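Local structure of solute-binding protein (Thermoactinomyces vulgaris, 2ZYO) at residues V31-F43 with F302-T316. The protein binds maltodextrins such as maltotetraose, and probably serves as the extracellular sugar-binding component of a carbohydrate transport system. Residues are numbered along the deposited sequence; the frame is centred on the assembly and turned at random.
Sequences VQLNNTKKWAGEF and FLTSKEALASRFKET
Trp39 and Ser311 meet through a nearly straight hydrogen bond, Trp39 NE1 donating to Ser311 OG in the plane of the indole at 2.9 Å. The same hydroxyl oxygen accepts from Asn35 ND2 at 3.0 Å over a more bent path (136°). The second hydrogen of Asn35 ND2 runs straight to Glu315 OE2 (2.8 Å), reaching the carboxylate on its anti side. Asn35 CG lies anti to the backbone N (chi1 -175°), which carries the amide into a hole formed by Ala308, Ser311, Arg312 and Glu315. Ala308 CA packs over one face of the Trp39 indole, 3.9 Å from the centroid of its five-membered ring. Lys38 CE lies against the opposite face, and Glu307 CG approaches Trp39 CH2. Replacing Trp39 with alanine would probably open a gap over Ala308 and leave Ser311 OG with one donor fewer. One helical turn beyond Trp39, Phe43 turns its ring edge onto the face of Phe302 in a T-shaped pair, centroids 5.5 Å apart. At the other end Val31 and Gln32 pack on Thr316. Water 3 donates to both Asn35 OD1 and Thr36 OG1, water 2 joins Gln32 O to Arg312 NE, and Glu318 forms a salt bridge with Arg312 NH1. The axes of helix 306-316 and segment 31-43 run roughly antiparallel (155°) and approach to 9.4 Å. Helix 30-47 is the crossover helix of a beta-alpha-beta unit, packing Ala40 and Phe43 on strand 50-55 while another side takes helix 306-316. Mid-contact, between the aromatic pair and the Thr316 packing, both amide hydrogens of Asn35 and the indole N-H are satisfied by side-chain oxygens of a single helix.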
ATOM      1  N   VAL A  31       9.450 -13.079  11.181  1.00 19.33           N
ATOM      2  CA  VAL A  31       8.101 -13.462  11.624  1.00 19.39           C
ATOM      3  C   VAL A  31       7.129 -13.738  10.468  1.00 18.71           C
ATOM      4  O   VAL A  31       6.268 -14.616  10.579  1.00 19.16           O
ATOM      5  CB  VAL A  31       7.478 -12.462  12.652  1.00 20.73           C
ATOM      6  CG1 VAL A  31       8.359 -12.345  13.888  1.00 22.14           C
ATOM      7  CG2 VAL A  31       7.221 -11.089  12.030  1.00 21.06           C
ATOM      8  N   GLN A  32       7.272 -12.996   9.370  1.00 17.11           N
ATOM      9  CA  GLN A  32       6.461 -13.230   8.174  1.00 16.68           C
ATOM     10  C   GLN A  32       6.770 -14.602   7.592  1.00 15.54           C
ATOM     11  O   GLN A  32       5.861 -15.337   7.199  1.00 15.39           O
ATOM     12  CB  GLN A  32       6.709 -12.151   7.116  1.00 18.08           C
ATOM     13  CG  GLN A  32       6.101 -10.794   7.441  1.00 19.86           C
ATOM     14  CD  GLN A  32       6.246  -9.798   6.303  1.00 22.57           C
ATOM     15  OE1 GLN A  32       5.929 -10.095   5.150  1.00 23.73           O
ATOM     16  NE2 GLN A  32       6.710  -8.597   6.629  1.00 24.13           N
ATOM     17  N   LEU A  33       8.059 -14.936   7.547  1.00 16.28           N
ATOM     18  CA  LEU A  33       8.522 -16.212   7.013  1.00 16.64           C
ATOM     19  C   LEU A  33       8.052 -17.381   7.874  1.00 16.84           C
ATOM     20  O   LEU A  33       7.507 -18.358   7.358  1.00 16.65           O
ATOM     21  CB  LEU A  33      10.050 -16.218   6.877  1.00 17.32           C
ATOM     22  CG  LEU A  33      10.735 -17.458   6.290  1.00 17.77           C
ATOM     23  CD1 LEU A  33      10.386 -17.661   4.817  1.00 19.64           C
ATOM     24  CD2 LEU A  33      12.246 -17.376   6.474  1.00 19.93           C
ATOM     25  N   ASN A  34       8.257 -17.268   9.183  1.00 16.94           N
ATOM     26  CA  ASN A  34       7.888 -18.336  10.109  1.00 16.69           C
ATOM     27  C   ASN A  34       6.378 -18.561  10.225  1.00 15.11           C
ATOM     28  O   ASN A  34       5.940 -19.693  10.432  1.00 14.12           O
ATOM     29  CB  ASN A  34       8.524 -18.116  11.482  1.00 21.77           C
ATOM     30  CG  ASN A  34      10.045 -18.070  11.421  1.00 24.44           C
ATOM     31  OD1 ASN A  34      10.668 -18.676  10.547  1.00 26.07           O
ATOM     32  ND2 ASN A  34      10.647 -17.347  12.356  1.00 26.60           N
ATOM     33  N   ASN A  35       5.587 -17.496  10.083  1.00 13.75           N
ATOM     34  CA  ASN A  35       4.130 -17.646  10.060  1.00 12.15           C
ATOM     35  C   ASN A  35       3.666 -18.464   8.860  1.00 10.98           C
ATOM     36  O   ASN A  35       2.810 -19.343   8.988  1.00 11.58           O
ATOM     37  CB  ASN A  35       3.411 -16.295  10.075  1.00 12.98           C
ATOM     38  CG  ASN A  35       1.909 -16.446  10.186  1.00 13.49           C
ATOM     39  OD1 ASN A  35       1.196 -16.385   9.187  1.00 14.62           O
ATOM     40  ND2 ASN A  35       1.422 -16.678  11.401  1.00 12.23           N
ATOM     41  N   THR A  36       4.241 -18.173   7.694  1.00 11.45           N
ATOM     42  CA  THR A  36       3.947 -18.942   6.489  1.00  9.89           C
ATOM     43  C   THR A  36       4.425 -20.385   6.644  1.00 11.63           C
ATOM     44  O   THR A  36       3.726 -21.313   6.245  1.00 11.60           O
ATOM     45  CB  THR A  36       4.523 -18.264   5.228  1.00 10.61           C
ATOM     46  OG1 THR A  36       3.856 -17.012   5.038  1.00 11.52           O
ATOM     47  CG2 THR A  36       4.308 -19.122   3.980  1.00  9.95           C
ATOM     48  N   LYS A  37       5.590 -20.568   7.260  1.00 10.67           N
ATOM     49  CA  LYS A  37       6.094 -21.912   7.545  1.00 11.53           C
ATOM     50  C   LYS A  37       5.133 -22.682   8.455  1.00 11.52           C
ATOM     51  O   LYS A  37       4.920 -23.881   8.262  1.00 12.25           O
ATOM     52  CB  LYS A  37       7.500 -21.859   8.155  1.00 12.82           C
ATOM     53  CG  LYS A  37       8.598 -21.469   7.166  1.00 16.18           C
ATOM     54  CD  LYS A  37       9.982 -21.584   7.797  1.00 19.93           C
ATOM     55  CE  LYS A  37      11.085 -21.102   6.857  1.00 22.23           C
ATOM     56  NZ  LYS A  37      11.200 -21.886   5.595  1.00 25.83           N
ATOM     57  N   LYS A  38       4.541 -21.988   9.428  1.00 10.88           N
ATOM     58  CA  LYS A  38       3.573 -22.607  10.333  1.00 10.59           C
ATOM     59  C   LYS A  38       2.354 -23.133   9.575  1.00 11.47           C
ATOM     60  O   LYS A  38       1.981 -24.303   9.715  1.00 12.48           O
ATOM     61  CB  LYS A  38       3.124 -21.626  11.425  1.00 11.55           C
ATOM     62  CG  LYS A  38       2.027 -22.183  12.327  1.00 14.21           C
ATOM     63  CD  LYS A  38       1.373 -21.100  13.167  1.00 16.44           C
ATOM     64  CE  LYS A  38       0.138 -21.628  13.886  1.00 17.94           C
ATOM     65  NZ  LYS A  38       0.449 -22.707  14.870  1.00 20.83           N
ATOM     66  N   TRP A  39       1.742 -22.268   8.774  1.00 11.51           N
ATOM     67  CA  TRP A  39       0.506 -22.634   8.088  1.00 10.00           C
ATOM     68  C   TRP A  39       0.719 -23.571   6.904  1.00 10.72           C
ATOM     69  O   TRP A  39      -0.130 -24.425   6.637  1.00  9.91           O
ATOM     70  CB  TRP A  39      -0.325 -21.391   7.759  1.00 10.79           C
ATOM     71  CG  TRP A  39      -0.836 -20.805   9.029  1.00 10.56           C
ATOM     72  CD1 TRP A  39      -0.363 -19.700   9.675  1.00 12.27           C
ATOM     73  CD2 TRP A  39      -1.867 -21.347   9.860  1.00 11.95           C
ATOM     74  NE1 TRP A  39      -1.056 -19.502  10.844  1.00 10.72           N
ATOM     75  CE2 TRP A  39      -1.987 -20.499  10.983  1.00 11.09           C
ATOM     76  CE3 TRP A  39      -2.713 -22.460   9.758  1.00 13.17           C
ATOM     77  CZ2 TRP A  39      -2.923 -20.726  11.996  1.00 12.33           C
ATOM     78  CZ3 TRP A  39      -3.640 -22.686  10.767  1.00 14.10           C
ATOM     79  CH2 TRP A  39      -3.736 -21.821  11.871  1.00 12.77           C
ATOM     80  N   ALA A  40       1.858 -23.437   6.225  1.00 10.51           N
ATOM     81  CA  ALA A  40       2.277 -24.439   5.246  1.00 10.65           C
ATOM     82  C   ALA A  40       2.402 -25.795   5.937  1.00 10.02           C
ATOM     83  O   ALA A  40       1.948 -26.815   5.413  1.00 10.00           O
ATOM     84  CB  ALA A  40       3.587 -24.048   4.608  1.00 10.43           C
ATOM     85  N   GLY A  41       2.997 -25.791   7.130  1.00  9.79           N
ATOM     86  CA  GLY A  41       3.128 -27.002   7.941  1.00  9.22           C
ATOM     87  C   GLY A  41       1.794 -27.652   8.263  1.00 10.24           C
ATOM     88  O   GLY A  41       1.659 -28.879   8.180  1.00 10.46           O
ATOM     89  N   GLU A  42       0.809 -26.831   8.626  1.00 10.92           N
ATOM     90  CA  GLU A  42      -0.547 -27.317   8.908  1.00 10.24           C
ATOM     91  C   GLU A  42      -1.226 -27.896   7.665  1.00 10.38           C
ATOM     92  O   GLU A  42      -1.955 -28.883   7.761  1.00 10.67           O
ATOM     93  CB  GLU A  42      -1.418 -26.215   9.523  1.00 11.41           C
ATOM     94  CG  GLU A  42      -1.027 -25.811  10.949  1.00 14.88           C
ATOM     95  CD  GLU A  42      -1.316 -26.887  11.992  1.00 18.30           C
ATOM     96  OE1 GLU A  42      -2.216 -27.731  11.779  1.00 20.41           O
ATOM     97  OE2 GLU A  42      -0.643 -26.880  13.043  1.00 22.97           O
ATOM     98  N   PHE A  43      -0.988 -27.284   6.504  1.00  9.30           N
ATOM     99  CA  PHE A  43      -1.502 -27.817   5.239  1.00  8.92           C
ATOM    100  C   PHE A  43      -0.913 -29.198   4.957  1.00  8.39           C
ATOM    101  O   PHE A  43      -1.632 -30.116   4.566  1.00 10.85           O
ATOM    102  CB  PHE A  43      -1.212 -26.858   4.077  1.00  8.96           C
ATOM    103  CG  PHE A  43      -1.821 -27.286   2.764  1.00  8.58           C
ATOM    104  CD1 PHE A  43      -3.134 -26.956   2.449  1.00  7.60           C
ATOM    105  CD2 PHE A  43      -1.074 -28.009   1.838  1.00  8.26           C
ATOM    106  CE1 PHE A  43      -3.698 -27.346   1.231  1.00  8.12           C
ATOM    107  CE2 PHE A  43      -1.629 -28.405   0.623  1.00  8.11           C
ATOM    108  CZ  PHE A  43      -2.943 -28.071   0.321  1.00  8.43           C
ATOM    109  N   PHE A 302      -6.047 -22.055   2.104  1.00  8.21           N
ATOM    110  CA  PHE A 302      -5.663 -22.519   3.435  1.00  7.34           C
ATOM    111  C   PHE A 302      -4.805 -21.477   4.155  1.00  7.61           C
ATOM    112  O   PHE A 302      -4.946 -21.273   5.362  1.00  7.56           O
ATOM    113  CB  PHE A 302      -4.934 -23.866   3.353  1.00  7.73           C
ATOM    114  CG  PHE A 302      -4.725 -24.521   4.685  1.00  8.76           C
ATOM    115  CD1 PHE A 302      -5.684 -25.382   5.213  1.00  8.29           C
ATOM    116  CD2 PHE A 302      -3.568 -24.277   5.418  1.00  8.87           C
ATOM    117  CE1 PHE A 302      -5.493 -25.986   6.455  1.00  8.46           C
ATOM    118  CE2 PHE A 302      -3.372 -24.877   6.662  1.00  8.71           C
ATOM    119  CZ  PHE A 302      -4.335 -25.731   7.177  1.00  8.90           C
ATOM    120  N   LEU A 303      -3.936 -20.806   3.398  1.00  7.22           N
ATOM    121  CA  LEU A 303      -3.031 -19.801   3.956  1.00  7.34           C
ATOM    122  C   LEU A 303      -3.714 -18.464   4.247  1.00  7.53           C
ATOM    123  O   LEU A 303      -3.129 -17.604   4.903  1.00  6.91           O
ATOM    124  CB  LEU A 303      -1.840 -19.567   3.019  1.00  8.34           C
ATOM    125  CG  LEU A 303      -0.886 -20.733   2.731  1.00  9.98           C
ATOM    126  CD1 LEU A 303       0.119 -20.330   1.666  1.00 10.13           C
ATOM    127  CD2 LEU A 303      -0.171 -21.207   3.993  1.00 10.44           C
ATOM    128  N   THR A 304      -4.937 -18.293   3.745  1.00  6.50           N
ATOM    129  CA  THR A 304      -5.655 -17.023   3.878  1.00  7.28           C
ATOM    130  C   THR A 304      -7.005 -17.163   4.591  1.00  7.59           C
ATOM    131  O   THR A 304      -7.864 -16.279   4.497  1.00  7.46           O
ATOM    132  CB  THR A 304      -5.869 -16.340   2.505  1.00  6.60           C
ATOM    133  OG1 THR A 304      -6.586 -17.223   1.631  1.00  8.28           O
ATOM    134  CG2 THR A 304      -4.534 -15.970   1.866  1.00  6.55           C
ATOM    135  N   SER A 305      -7.182 -18.271   5.307  1.00  8.59           N
ATOM    136  CA  SER A 305      -8.407 -18.506   6.068  1.00  9.11           C
ATOM    137  C   SER A 305      -8.493 -17.548   7.251  1.00  9.73           C
ATOM    138  O   SER A 305      -7.503 -16.905   7.616  1.00  9.58           O
ATOM    139  CB  SER A 305      -8.438 -19.945   6.580  1.00  9.39           C
ATOM    140  OG  SER A 305      -7.475 -20.121   7.604  1.00 10.84           O
ATOM    141  N   LYS A 306      -9.673 -17.467   7.861  1.00  9.78           N
ATOM    142  CA  LYS A 306      -9.850 -16.659   9.065  1.00 10.06           C
ATOM    143  C   LYS A 306      -8.829 -17.037  10.143  1.00 11.00           C
ATOM    144  O   LYS A 306      -8.181 -16.165  10.719  1.00 12.07           O
ATOM    145  CB  LYS A 306     -11.280 -16.788   9.599  1.00 11.22           C
ATOM    146  CG  LYS A 306     -11.593 -15.851  10.759  1.00 13.77           C
ATOM    147  CD  LYS A 306     -13.015 -16.050  11.263  1.00 16.69           C
ATOM    148  CE  LYS A 306     -13.234 -15.327  12.588  1.00 20.78           C
ATOM    149  NZ  LYS A 306     -14.594 -15.565  13.157  1.00 24.10           N
ATOM    150  N   GLU A 307      -8.675 -18.338  10.383  1.00 11.36           N
ATOM    151  CA  GLU A 307      -7.728 -18.846  11.374  1.00 12.51           C
ATOM    152  C   GLU A 307      -6.279 -18.482  11.040  1.00 11.05           C
ATOM    153  O   GLU A 307      -5.531 -18.032  11.912  1.00 12.08           O
ATOM    154  CB  GLU A 307      -7.870 -20.366  11.516  1.00 13.89           C
ATOM    155  CG  GLU A 307      -7.107 -20.959  12.693  1.00 19.29           C
ATOM    156  CD  GLU A 307      -7.151 -22.480  12.742  1.00 20.13           C
ATOM    157  OE1 GLU A 307      -7.676 -23.113  11.797  1.00 22.26           O
ATOM    158  OE2 GLU A 307      -6.655 -23.046  13.737  1.00 22.63           O
ATOM    159  N   ALA A 308      -5.890 -18.686   9.782  1.00 11.31           N
ATOM    160  CA  ALA A 308      -4.518 -18.420   9.346  1.00  9.85           C
ATOM    161  C   ALA A 308      -4.161 -16.939   9.424  1.00 10.13           C
ATOM    162  O   ALA A 308      -3.066 -16.587   9.860  1.00  9.61           O
ATOM    163  CB  ALA A 308      -4.285 -18.955   7.934  1.00  9.80           C
ATOM    164  N   LEU A 309      -5.091 -16.077   9.015  1.00  9.92           N
ATOM    165  CA  LEU A 309      -4.837 -14.637   9.006  1.00  8.95           C
ATOM    166  C   LEU A 309      -4.944 -13.983  10.388  1.00  9.04           C
ATOM    167  O   LEU A 309      -4.291 -12.970  10.642  1.00 10.01           O
ATOM    168  CB  LEU A 309      -5.716 -13.918   7.973  1.00  7.65           C
ATOM    169  CG  LEU A 309      -5.411 -14.219   6.498  1.00  8.28           C
ATOM    170  CD1 LEU A 309      -6.309 -13.407   5.580  1.00  9.12           C
ATOM    171  CD2 LEU A 309      -3.943 -13.977   6.153  1.00 10.21           C
ATOM    172  N   ALA A 310      -5.758 -14.562  11.273  1.00  9.11           N
ATOM    173  CA  ALA A 310      -5.790 -14.132  12.672  1.00  9.53           C
ATOM    174  C   ALA A 310      -4.416 -14.371  13.287  1.00 10.20           C
ATOM    175  O   ALA A 310      -3.848 -13.484  13.932  1.00 10.34           O
ATOM    176  CB  ALA A 310      -6.859 -14.883  13.448  1.00 10.53           C
ATOM    177  N   SER A 311      -3.884 -15.570  13.057  1.00  9.41           N
ATOM    178  CA  SER A 311      -2.530 -15.935  13.467  1.00  9.59           C
ATOM    179  C   SER A 311      -1.485 -15.013  12.838  1.00  9.90           C
ATOM    180  O   SER A 311      -0.594 -14.510  13.531  1.00  9.89           O
ATOM    181  CB  SER A 311      -2.253 -17.396  13.102  1.00  9.04           C
ATOM    182  OG  SER A 311      -0.868 -17.694  13.124  1.00  9.71           O
ATOM    183  N   ARG A 312      -1.605 -14.782  11.531  1.00  9.09           N
ATOM    184  CA  ARG A 312      -0.666 -13.905  10.827  1.00  9.30           C
ATOM    185  C   ARG A 312      -0.649 -12.488  11.399  1.00  9.62           C
ATOM    186  O   ARG A 312       0.423 -11.911  11.590  1.00 10.73           O
ATOM    187  CB  ARG A 312      -0.940 -13.863   9.322  1.00  9.43           C
ATOM    188  CG  ARG A 312       0.227 -13.270   8.553  1.00 10.26           C
ATOM    189  CD  ARG A 312       0.013 -13.209   7.052  1.00 10.63           C
ATOM    190  NE  ARG A 312       1.247 -12.763   6.408  1.00 11.21           N
ATOM    191  CZ  ARG A 312       1.600 -11.489   6.247  1.00 11.40           C
ATOM    192  NH1 ARG A 312       0.805 -10.509   6.659  1.00 12.66           N
ATOM    193  NH2 ARG A 312       2.755 -11.193   5.669  1.00 11.99           N
ATOM    194  N   PHE A 313      -1.827 -11.935  11.680  1.00  9.96           N
ATOM    195  CA  PHE A 313      -1.896 -10.600  12.265  1.00  9.62           C
ATOM    196  C   PHE A 313      -1.191 -10.534  13.618  1.00 11.05           C
ATOM    197  O   PHE A 313      -0.409  -9.620  13.872  1.00 10.59           O
ATOM    198  CB  PHE A 313      -3.335 -10.100  12.410  1.00 10.68           C
ATOM    199  CG  PHE A 313      -3.452  -8.904  13.309  1.00 10.59           C
ATOM    200  CD1 PHE A 313      -2.979  -7.660  12.894  1.00 10.14           C
ATOM    201  CD2 PHE A 313      -3.987  -9.027  14.586  1.00 11.32           C
ATOM    202  CE1 PHE A 313      -3.054  -6.554  13.730  1.00 11.86           C
ATOM    203  CE2 PHE A 313      -4.067  -7.924  15.430  1.00 11.16           C
ATOM    204  CZ  PHE A 313      -3.602  -6.686  15.000  1.00 10.96           C
ATOM    205  N   LYS A 314      -1.477 -11.506  14.478  1.00 11.01           N
ATOM    206  CA  LYS A 314      -0.922 -11.521  15.831  1.00 12.58           C
ATOM    207  C   LYS A 314       0.603 -11.658  15.832  1.00 13.26           C
ATOM    208  O   LYS A 314       1.281 -11.081  16.687  1.00 15.10           O
ATOM    209  CB  LYS A 314      -1.586 -12.614  16.677  1.00 12.72           C
ATOM    210  CG  LYS A 314      -3.063 -12.345  16.970  1.00 15.63           C
ATOM    211  CD  LYS A 314      -3.725 -13.515  17.679  1.00 19.91           C
ATOM    212  CE  LYS A 314      -5.233 -13.344  17.735  1.00 22.64           C
ATOM    213  NZ  LYS A 314      -5.904 -14.506  18.381  1.00 23.60           N
ATOM    214  N   GLU A 315       1.135 -12.401  14.862  1.00 13.19           N
ATOM    215  CA  GLU A 315       2.579 -12.586  14.726  1.00 13.81           C
ATOM    216  C   GLU A 315       3.273 -11.399  14.061  1.00 14.29           C
ATOM    217  O   GLU A 315       4.308 -10.932  14.543  1.00 15.57           O
ATOM    218  CB  GLU A 315       2.896 -13.859  13.932  1.00 14.29           C
ATOM    219  CG  GLU A 315       2.793 -15.156  14.713  1.00 19.20           C
ATOM    220  CD  GLU A 315       3.764 -16.210  14.202  1.00 18.81           C
ATOM    221  OE1 GLU A 315       4.915 -16.250  14.684  1.00 20.79           O
ATOM    222  OE2 GLU A 315       3.379 -17.004  13.322  1.00 19.69           O
ATOM    223  N   THR A 316       2.700 -10.918  12.957  1.00 13.60           N
ATOM    224  CA  THR A 316       3.369  -9.933  12.096  1.00 13.15           C
ATOM    225  C   THR A 316       2.943  -8.485  12.332  1.00 13.48           C
ATOM    226  O   THR A 316       3.685  -7.558  11.991  1.00 14.46           O
ATOM    227  CB  THR A 316       3.151 -10.234  10.595  1.00 12.85           C
ATOM    228  OG1 THR A 316       1.775 -10.012  10.259  1.00 12.29           O
ATOM    229  CG2 THR A 316       3.545 -11.669  10.252  1.00 13.07           C
TER
HETATM  230  O   HOH W   1       6.735 -16.258  13.098  1.00 27.07           O
HETATM  231  O   HOH W   2       3.905 -13.898   5.897  1.00 14.18           O
HETATM  232  O   HOH W   3       1.502 -16.073   6.326  1.00 14.92           O